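Local coordinates for protein Abbfa_003403 (PDB 4ZXH) that is a nonribosomal peptide synthetase that probably adenylates an amino acid, carries it on a phosphopantetheine arm, condenses it and releases the product through a thioesterase domain, at residues 71-75 against 85-90; 110-116 against 128-132; 174-180 against 289-295. All blocks are in the same frame, centred on the assembly; numbering follows the deposited sequence. Where two conformers were deposited one is given.

Contact 1: 71-75 against 85-90; sequences LRVSM and LIWDRV
This is an antiparallel strand pairing at the edge of a three-stranded sheet in the condensation domain, where strand 73-78 runs beside the central strand 81-87. Two pairs set the register. V73 faces I86 as a non-hydrogen-bonded pair (CA-CA 4.7 Å), and S74 faces L85 as a hydrogen-bonded pair (CA-CA 5.4 Å) through S74 N to L85 O (3.1 Å) and L85 N to S74 O (2.9 Å). V73 CA also approaches L85 O at 3.1 Å in a CA-H...O contact. R72 (phi/psi -113/27) accepts W87 N on its O at 2.9 Å. V73 and I86 share one face, with V73 CG2 and I86 CG1 4.0 Å apart; F180 and V181 of helix 179-187 cover it. On the other face, with S74 and L85, the W87 indole (chi1 m, chi2 88°) brings its edge to S74 (chi1 p), and NE1 donates to S74 OG at 3.1 Å. The R72 side chain (m, t, m) gives NE to W87 O at 3.1 Å and NH1 to M65 O of helix 56-67, while V90, beyond the strand, lays CG2 3.6 Å from R72 CA. The two strands, consecutive in the chain and joined by a short turn, form a beta hairpin, with the W87-S74 bond as an added cross-strand tie; the hairpin's inner strand also pairs with 13-18.

Contact 2: 110-116 against 128-132; sequences LVEQDTK and RIHCY
Helix 104-115 ends over strand 127-135, and the two run nearly antiparallel: the axes of 110-115 and 128-132 approach to 9.9 Å at 156°, with T115 and H130 nearest (CA-CA 7.5 Å). L110 (t, p) begins the contact by setting CD2 3.9 Å from Y132 CE1. V111 (chi1 t) follows, its CG2 over the face of the same ring, 3.4 Å from Y132 CE2, a CH-pi contact 3.9 Å from the centroid. D114, one turn after L110, has chi1 m and points at the strand; its OD2 accepts Y132 OH at 2.7 Å, and its CB lies off-centre over the H130 ring, 4.2 Å from the centroid. T115, in the last turn, brings CG2 to 4.2 Å from H130 CD2. The strand sends R128, H130 and Y132, all chi1 m, toward the helix, completing a beta-alpha-beta unit with parallel strand 94-98. Near the C-terminal end of the helix, R128 NE donates to H130 NE2 at 3.0 Å, while R128 NH2 reaches Q117 O and the guanidinium makes a cation-pi contact with F119. Thus the D114 carboxylate is met here by a neutral phenol, and H130 NE2, being an acceptor, carries no proton.

Contact 3: 174-180 against 289-295; sequences AVNGIEF and SLRNALG
Two largely irregular segments lying more than 100 residues apart in the chain are joined by a single backbone bridge with both running in the same direction. N176 sits opposite A293 (CA-CA 4.6 Å), flanked by V175 with N292 and G177 with L294, both 5.2 Å between CA atoms. N176 N donates to N292 O at 2.9 Å and L294 N to N176 O at 2.8 Å, so N176, extended at phi/psi -95/119, straddles A293 in the manner of parallel strands; A293 CA adds a CA-H...O contact to N176 O at 3.3 Å. The side chain of N176 itself (chi1 t) reaches forward along the chain: OD1 accepts I178 N at 2.8 Å and E179 N at 2.9 Å, an Asx turn and Asx motif that lead into helix 179-187. The bridge thus ties the loop leading into this helix to the long connection between strands 275-279 and 302-306 of the condensation domain. V175 CG1 packs on L294 CG at 3.5 Å, and L294 (m, t) also touches L70 and S154. E179 sets CB 4.2 Å from A293 CB and CG 4.1 Å from L290 CD2. Glycine at 295 suits phi/psi 156/-179, and a CB there would crowd F180 CB.

All three contacts lie in the condensation domain, but contact 2 is the most deeply buried, whereas contacts 1 and 3 include residues open to solvent. Contacts 1 and 3 meet directly: V73 and I86 pack on F180, and I86 also on I178, so the helix start held in contact 3 covers one face of the sheet in contact 1. Contact 2 touches neither; it belongs to the neighbouring mixed sheet, its nearest atoms about 8 Å from contact 1 and about 14 Å from contact 3. Main-chain hydrogen bonds join antiparallel neighbours in contact 1 and sequence-distant segments in contact 3; none crosses contact 2, where strand side chains meet the helix, partly at its backbone.

Contact 1: 71-75 against 85-90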
loop_
_atom_site.group_PDB
_atom_site.type_symbol
_atom_site.label_atom_id
_atom_site.label_comp_id
_atom_site.label_asym_id
_atom_site.label_seq_id
_atom_site.Cartn_x
_atom_site.Cartn_y
_atom_site.Cartn_z
ATOM N N LEU A 71 -16.854 27.704 -22.135
ATOM C CA LEU A 71 -16.688 26.636 -23.103
ATOM C C LEU A 71 -15.420 26.758 -23.953
ATOM O O LEU A 71 -15.095 25.842 -24.701
ATOM C CB LEU A 71 -17.917 26.577 -24.011
ATOM C CG LEU A 71 -19.198 26.043 -23.355
ATOM C CD1 LEU A 71 -20.343 25.986 -24.331
ATOM C CD2 LEU A 71 -18.959 24.656 -22.773
ATOM N N ARG A 72 -14.711 27.878 -23.839
ATOM C CA ARG A 72 -13.479 28.105 -24.593
ATOM C C ARG A 72 -12.249 28.148 -23.661
ATOM O O ARG A 72 -11.230 28.768 -23.968
ATOM C CB ARG A 72 -13.594 29.404 -25.416
ATOM C CG ARG A 72 -14.816 29.441 -26.368
ATOM C CD ARG A 72 -14.911 30.680 -27.291
ATOM N NE ARG A 72 -14.819 31.972 -26.598
ATOM C CZ ARG A 72 -15.860 32.679 -26.168
ATOM N NH1 ARG A 72 -17.095 32.238 -26.355
ATOM N NH2 ARG A 72 -15.668 33.839 -25.555
ATOM N N VAL A 73 -12.345 27.465 -22.524
ATOM C CA VAL A 73 -11.293 27.473 -21.506
ATOM C C VAL A 73 -10.309 26.292 -21.615
ATOM O O VAL A 73 -10.693 25.190 -21.991
ATOM C CB VAL A 73 -11.944 27.489 -20.098
ATOM C CG1 VAL A 73 -11.012 26.960 -19.021
ATOM C CG2 VAL A 73 -12.426 28.883 -19.758
ATOM N N SER A 74 -9.037 26.547 -21.313
ATOM C CA SER A 74 -8.050 25.496 -21.053
ATOM C C SER A 74 -7.377 25.813 -19.712
ATOM O O SER A 74 -7.491 26.940 -19.222
ATOM C CB SER A 74 -7.021 25.385 -22.192
ATOM O OG SER A 74 -5.974 26.343 -22.109
ATOM N N MET A 75 -6.704 24.833 -19.104
ATOM C CA MET A 75 -6.142 25.013 -17.758
ATOM C C MET A 75 -4.683 24.579 -17.687
ATOM O O MET A 75 -4.358 23.544 -17.119
ATOM C CB MET A 75 -6.967 24.242 -16.711
ATOM C CG MET A 75 -8.430 24.687 -16.606
ATOM S SD MET A 75 -9.452 23.674 -15.507
ATOM C CE MET A 75 -11.078 24.177 -16.003
ATOM N N LEU A 85 -7.329 29.852 -19.124
ATOM C CA LEU A 85 -7.275 30.753 -20.266
ATOM C C LEU A 85 -8.614 30.733 -21.021
ATOM O O LEU A 85 -9.151 29.660 -21.319
ATOM C CB LEU A 85 -6.138 30.361 -21.203
ATOM C CG LEU A 85 -4.725 30.139 -20.663
ATOM C CD1 LEU A 85 -3.763 29.903 -21.817
ATOM C CD2 LEU A 85 -4.250 31.301 -19.786
ATOM N N ILE A 86 -9.158 31.912 -21.315
ATOM C CA ILE A 86 -10.285 32.007 -22.239
ATOM C C ILE A 86 -9.782 32.268 -23.659
ATOM O O ILE A 86 -9.303 33.352 -23.964
ATOM C CB ILE A 86 -11.276 33.118 -21.843
ATOM C CG1 ILE A 86 -11.981 32.782 -20.522
ATOM C CG2 ILE A 86 -12.322 33.276 -22.923
ATOM C CD1 ILE A 86 -12.707 33.957 -19.904
ATOM N N TRP A 87 -9.871 31.256 -24.516
ATOM C CA TRP A 87 -9.495 31.387 -25.919
ATOM C C TRP A 87 -10.586 32.102 -26.705
ATOM O O TRP A 87 -11.761 31.917 -26.425
ATOM C CB TRP A 87 -9.238 30.010 -26.526
ATOM C CG TRP A 87 -8.093 29.306 -25.910
ATOM C CD1 TRP A 87 -8.119 28.497 -24.814
ATOM C CD2 TRP A 87 -6.732 29.350 -26.345
ATOM N NE1 TRP A 87 -6.853 28.028 -24.541
ATOM C CE2 TRP A 87 -5.985 28.544 -25.467
ATOM C CE3 TRP A 87 -6.071 29.992 -27.396
ATOM C CZ2 TRP A 87 -4.615 28.358 -25.608
ATOM C CZ3 TRP A 87 -4.709 29.812 -27.529
ATOM C CH2 TRP A 87 -3.994 29.000 -26.640
ATOM N N ASP A 88 -10.214 32.907 -27.693
ATOM C CA ASP A 88 -11.220 33.601 -28.497
ATOM C C ASP A 88 -12.082 32.602 -29.267
ATOM O O ASP A 88 -13.237 32.881 -29.595
ATOM C CB ASP A 88 -10.565 34.590 -29.469
ATOM C CG ASP A 88 -9.709 33.906 -30.524
ATOM O OD1 ASP A 88 -9.275 32.748 -30.308
ATOM O OD2 ASP A 88 -9.453 34.539 -31.573
ATOM N N ARG A 89 -11.511 31.435 -29.554
ATOM C CA ARG A 89 -12.236 30.390 -30.267
ATOM C C ARG A 89 -11.568 29.032 -30.110
ATOM O O ARG A 89 -10.362 28.937 -29.942
ATOM C CB ARG A 89 -12.360 30.741 -31.744
ATOM C CG ARG A 89 -11.059 30.654 -32.479
ATOM C CD ARG A 89 -11.233 31.048 -33.923
ATOM N NE ARG A 89 -11.662 32.440 -34.109
ATOM C CZ ARG A 89 -10.833 33.472 -34.289
ATOM N NH1 ARG A 89 -9.512 33.281 -34.278
ATOM N NH2 ARG A 89 -11.321 34.704 -34.464
ATOM N N VAL A 90 -12.375 27.983 -30.154
ATOM C CA VAL A 90 -11.900 26.616 -30.010
ATOM C C VAL A 90 -12.477 25.758 -31.138
ATOM O O VAL A 90 -13.648 25.904 -31.493
ATOM C CB VAL A 90 -12.314 26.025 -28.656
ATOM C CG1 VAL A 90 -11.831 24.602 -28.539
ATOM C CG2 VAL A 90 -11.738 26.840 -27.537
#

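Contact 2: 110-116 against 128-132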
loop_
_atom_site.group_PDB
_atom_site.type_symbol
_atom_site.label_atom_id
_atom_site.label_comp_id
_atom_site.label_asym_id
_atom_site.label_seq_id
_atom_site.Cartn_x
_atom_site.Cartn_y
_atom_site.Cartn_z
ATOM N N LEU A 110 -19.948 0.679 -26.241
ATOM C CA LEU A 110 -19.171 1.563 -27.100
ATOM C C LEU A 110 -19.148 3.001 -26.583
ATOM O O LEU A 110 -18.079 3.598 -26.412
ATOM C CB LEU A 110 -19.730 1.534 -28.522
ATOM C CG LEU A 110 -18.994 2.407 -29.538
ATOM C CD1 LEU A 110 -17.506 2.048 -29.559
ATOM C CD2 LEU A 110 -19.611 2.283 -30.931
ATOM N N VAL A 111 -20.334 3.544 -26.342
ATOM C CA VAL A 111 -20.481 4.897 -25.830
ATOM C C VAL A 111 -19.817 5.043 -24.458
ATOM O O VAL A 111 -19.198 6.060 -24.172
ATOM C CB VAL A 111 -22.005 5.309 -25.755
ATOM C CG1 VAL A 111 -22.194 6.677 -25.079
ATOM C CG2 VAL A 111 -22.651 5.316 -27.160
ATOM N N GLU A 112 -19.928 4.034 -23.602
ATOM C CA GLU A 112 -19.216 4.103 -22.330
ATOM C C GLU A 112 -17.705 4.180 -22.581
ATOM O O GLU A 112 -17.048 5.080 -22.061
ATOM C CB GLU A 112 -19.586 2.921 -21.423
ATOM C CG GLU A 112 -20.963 3.118 -20.737
ATOM C CD GLU A 112 -21.632 1.817 -20.262
ATOM O OE1 GLU A 112 -21.044 0.725 -20.459
ATOM O OE2 GLU A 112 -22.755 1.892 -19.696
ATOM N N GLN A 113 -17.153 3.290 -23.407
ATOM C CA GLN A 113 -15.711 3.335 -23.637
ATOM C C GLN A 113 -15.287 4.625 -24.354
ATOM O O GLN A 113 -14.265 5.200 -23.997
ATOM C CB GLN A 113 -15.242 2.096 -24.403
ATOM C CG GLN A 113 -13.953 1.459 -23.847
ATOM C CD GLN A 113 -14.072 0.929 -22.400
ATOM O OE1 GLN A 113 -15.128 1.014 -21.753
ATOM N NE2 GLN A 113 -12.971 0.371 -21.898
ATOM N N ASP A 114 -16.074 5.113 -25.308
ATOM C CA ASP A 114 -15.730 6.363 -25.994
ATOM C C ASP A 114 -15.689 7.580 -25.069
ATOM O O ASP A 114 -14.760 8.384 -25.136
ATOM C CB ASP A 114 -16.710 6.636 -27.128
ATOM C CG ASP A 114 -16.375 5.866 -28.385
ATOM O OD1 ASP A 114 -15.468 5.010 -28.321
ATOM O OD2 ASP A 114 -17.010 6.140 -29.436
ATOM N N THR A 115 -16.697 7.715 -24.211
ATOM C CA THR A 115 -16.787 8.864 -23.314
ATOM C C THR A 115 -15.765 8.823 -22.175
ATOM O O THR A 115 -15.537 9.833 -21.532
ATOM C CB THR A 115 -18.208 8.996 -22.692
ATOM O OG1 THR A 115 -18.491 7.874 -21.849
ATOM C CG2 THR A 115 -19.283 9.109 -23.784
ATOM N N LYS A 116 -15.156 7.667 -21.921
ATOM C CA LYS A 116 -14.089 7.563 -20.913
ATOM C C LYS A 116 -12.692 7.930 -21.427
ATOM O O LYS A 116 -11.710 7.824 -20.689
ATOM C CB LYS A 116 -14.043 6.146 -20.326
ATOM C CG LYS A 116 -14.925 6.006 -19.122
ATOM C CD LYS A 116 -15.296 4.570 -18.799
ATOM C CE LYS A 116 -16.534 4.616 -17.886
ATOM N NZ LYS A 116 -17.005 3.263 -17.469
ATOM N N ARG A 128 -16.445 17.264 -25.096
ATOM C CA ARG A 128 -16.585 16.568 -26.378
ATOM C C ARG A 128 -18.029 16.187 -26.623
ATOM O O ARG A 128 -18.815 16.028 -25.685
ATOM C CB ARG A 128 -15.767 15.296 -26.417
ATOM C CG ARG A 128 -14.314 15.454 -26.122
ATOM C CD ARG A 128 -13.622 14.167 -26.481
ATOM N NE ARG A 128 -14.122 13.019 -25.727
ATOM C CZ ARG A 128 -13.482 12.497 -24.681
ATOM N NH1 ARG A 128 -12.339 13.041 -24.277
ATOM N NH2 ARG A 128 -13.964 11.428 -24.057
ATOM N N ILE A 129 -18.363 16.012 -27.893
ATOM C CA ILE A 129 -19.650 15.475 -28.280
ATOM C C ILE A 129 -19.426 14.227 -29.107
ATOM O O ILE A 129 -18.703 14.274 -30.107
ATOM C CB ILE A 129 -20.465 16.483 -29.097
ATOM C CG1 ILE A 129 -20.709 17.741 -28.275
ATOM C CG2 ILE A 129 -21.771 15.847 -29.553
ATOM C CD1 ILE A 129 -21.127 18.921 -29.102
ATOM N N HIS A 130 -20.033 13.115 -28.698
ATOM C CA HIS A 130 -19.886 11.855 -29.426
ATOM C C HIS A 130 -21.207 11.502 -30.094
ATOM O O HIS A 130 -22.201 11.331 -29.401
ATOM C CB HIS A 130 -19.468 10.724 -28.485
ATOM C CG HIS A 130 -18.080 10.846 -27.935
ATOM N ND1 HIS A 130 -16.989 10.246 -28.527
ATOM C CD2 HIS A 130 -17.611 11.452 -26.817
ATOM C CE1 HIS A 130 -15.904 10.501 -27.813
ATOM N NE2 HIS A 130 -16.252 11.232 -26.771
ATOM N N CYS A 131 -21.228 11.384 -31.419
ATOM C CA CYS A 131 -22.473 11.073 -32.138
ATOM C C CYS A 131 -22.460 9.713 -32.818
ATOM O O CYS A 131 -21.443 9.281 -33.339
ATOM C CB CYS A 131 -22.770 12.130 -33.195
ATOM S SG CYS A 131 -22.677 13.787 -32.575
ATOM N N TYR A 132 -23.613 9.056 -32.833
ATOM C CA TYR A 132 -23.736 7.744 -33.426
ATOM C C TYR A 132 -25.019 7.648 -34.217
ATOM O O TYR A 132 -26.096 7.918 -33.692
ATOM C CB TYR A 132 -23.725 6.675 -32.353
ATOM C CG TYR A 132 -22.566 6.774 -31.401
ATOM C CD1 TYR A 132 -21.400 6.038 -31.603
ATOM C CD2 TYR A 132 -22.644 7.583 -30.284
ATOM C CE1 TYR A 132 -20.343 6.124 -30.718
ATOM C CE2 TYR A 132 -21.598 7.672 -29.395
ATOM C CZ TYR A 132 -20.461 6.948 -29.613
ATOM O OH TYR A 132 -19.439 7.067 -28.720
#

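Contact 3: 174-180 against 289-295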
loop_
_atom_site.group_PDB
_atom_site.type_symbol
_atom_site.label_atom_id
_atom_site.label_comp_id
_atom_site.label_asym_id
_atom_site.label_seq_id
_atom_site.Cartn_x
_atom_site.Cartn_y
_atom_site.Cartn_z
ATOM N N ALA A 174 -31.754 33.027 -18.211
ATOM C CA ALA A 174 -30.470 33.388 -18.806
ATOM C C ALA A 174 -29.294 32.746 -18.048
ATOM O O ALA A 174 -29.308 32.613 -16.822
ATOM C CB ALA A 174 -30.311 34.894 -18.854
ATOM N N VAL A 175 -28.278 32.348 -18.798
ATOM C CA VAL A 175 -27.138 31.658 -18.235
ATOM C C VAL A 175 -25.915 32.574 -18.246
ATOM O O VAL A 175 -25.587 33.173 -19.266
ATOM C CB VAL A 175 -26.818 30.367 -19.028
ATOM C CG1 VAL A 175 -25.713 29.573 -18.341
ATOM C CG2 VAL A 175 -28.065 29.503 -19.190
ATOM N N ASN A 176 -25.235 32.694 -17.116
ATOM C CA ASN A 176 -23.989 33.451 -17.099
ATOM C C ASN A 176 -22.780 32.535 -17.281
ATOM O O ASN A 176 -22.542 31.627 -16.474
ATOM C CB ASN A 176 -23.869 34.251 -15.805
ATOM C CG ASN A 176 -22.722 35.247 -15.841
ATOM O OD1 ASN A 176 -21.652 34.971 -16.392
ATOM N ND2 ASN A 176 -22.951 36.424 -15.273
ATOM N N GLY A 177 -22.020 32.771 -18.348
ATOM C CA GLY A 177 -20.883 31.924 -18.680
ATOM C C GLY A 177 -19.565 32.666 -18.515
ATOM O O GLY A 177 -18.553 32.217 -19.049
ATOM N N ILE A 178 -19.581 33.797 -17.791
ATOM C CA ILE A 178 -18.375 34.591 -17.544
ATOM C C ILE A 178 -18.103 34.874 -16.042
ATOM O O ILE A 178 -17.007 35.307 -15.661
ATOM C CB ILE A 178 -18.440 35.943 -18.308
ATOM C CG1 ILE A 178 -17.068 36.632 -18.348
ATOM C CG2 ILE A 178 -19.459 36.849 -17.686
ATOM C CD1 ILE A 178 -15.948 35.772 -18.954
ATOM N N GLU A 179 -19.086 34.618 -15.184
ATOM C CA GLU A 179 -18.934 34.916 -13.761
ATOM C C GLU A 179 -17.875 34.040 -13.057
ATOM O O GLU A 179 -17.224 34.498 -12.128
ATOM C CB GLU A 179 -20.282 34.774 -13.050
ATOM C CG GLU A 179 -20.223 35.042 -11.540
ATOM C CD GLU A 179 -20.094 36.524 -11.188
ATOM O OE1 GLU A 179 -20.369 37.390 -12.063
ATOM O OE2 GLU A 179 -19.716 36.817 -10.024
ATOM N N PHE A 180 -17.702 32.793 -13.496
ATOM C CA PHE A 180 -16.749 31.864 -12.858
ATOM C C PHE A 180 -15.360 32.474 -12.676
ATOM O O PHE A 180 -14.650 32.189 -11.720
ATOM C CB PHE A 180 -16.621 30.564 -13.675
ATOM C CG PHE A 180 -15.955 30.752 -15.021
ATOM C CD1 PHE A 180 -16.648 31.346 -16.086
ATOM C CD2 PHE A 180 -14.637 30.350 -15.224
ATOM C CE1 PHE A 180 -16.035 31.521 -17.330
ATOM C CE2 PHE A 180 -14.018 30.522 -16.461
ATOM C CZ PHE A 180 -14.719 31.108 -17.518
ATOM N N SER A 289 -26.329 35.420 -6.570
ATOM C CA SER A 289 -25.576 35.800 -7.756
ATOM C C SER A 289 -25.029 34.616 -8.572
ATOM O O SER A 289 -24.773 34.750 -9.769
ATOM C CB SER A 289 -24.419 36.709 -7.337
ATOM O OG SER A 289 -23.422 36.772 -8.344
ATOM N N LEU A 290 -24.851 33.466 -7.925
ATOM C CA LEU A 290 -24.218 32.308 -8.556
ATOM C C LEU A 290 -25.169 31.241 -9.073
ATOM O O LEU A 290 -24.718 30.200 -9.569
ATOM C CB LEU A 290 -23.261 31.637 -7.578
ATOM C CG LEU A 290 -22.058 32.455 -7.150
ATOM C CD1 LEU A 290 -21.325 31.723 -6.042
ATOM C CD2 LEU A 290 -21.161 32.693 -8.350
ATOM N N ARG A 291 -26.471 31.483 -8.949
ATOM C CA ARG A 291 -27.478 30.485 -9.323
ATOM C C ARG A 291 -27.532 30.181 -10.828
ATOM O O ARG A 291 -27.813 29.055 -11.237
ATOM C CB ARG A 291 -28.851 30.949 -8.850
ATOM C CG ARG A 291 -28.943 31.090 -7.364
ATOM C CD ARG A 291 -28.617 29.779 -6.709
ATOM N NE ARG A 291 -28.683 29.887 -5.260
ATOM C CZ ARG A 291 -29.808 29.777 -4.562
ATOM N NH1 ARG A 291 -30.959 29.553 -5.191
ATOM N NH2 ARG A 291 -29.778 29.894 -3.239
ATOM N N ASN A 292 -27.270 31.192 -11.648
ATOM C CA ASN A 292 -27.340 31.039 -13.092
ATOM C C ASN A 292 -25.955 30.871 -13.728
ATOM O O ASN A 292 -25.828 30.821 -14.954
ATOM C CB ASN A 292 -28.051 32.242 -13.708
ATOM C CG ASN A 292 -27.275 33.544 -13.513
ATOM O OD1 ASN A 292 -26.546 33.713 -12.526
ATOM N ND2 ASN A 292 -27.423 34.470 -14.463
ATOM N N ALA A 293 -24.919 30.772 -12.902
ATOM C CA ALA A 293 -23.551 30.769 -13.416
ATOM C C ALA A 293 -23.047 29.384 -13.794
ATOM O O ALA A 293 -23.191 28.417 -13.044
ATOM C CB ALA A 293 -22.602 31.392 -12.394
ATOM N N LEU A 294 -22.438 29.290 -14.965
ATOM C CA LEU A 294 -21.720 28.076 -15.301
ATOM C C LEU A 294 -20.391 28.040 -14.539
ATOM O O LEU A 294 -19.753 29.070 -14.351
ATOM C CB LEU A 294 -21.467 28.006 -16.793
ATOM C CG LEU A 294 -22.674 27.991 -17.697
ATOM C CD1 LEU A 294 -22.185 28.151 -19.105
ATOM C CD2 LEU A 294 -23.392 26.689 -17.531
ATOM N N GLY A 295 -19.984 26.862 -14.093
ATOM C CA GLY A 295 -18.701 26.717 -13.439
ATOM C C GLY A 295 -18.632 25.520 -12.516
ATOM O O GLY A 295 -19.595 24.768 -12.386
#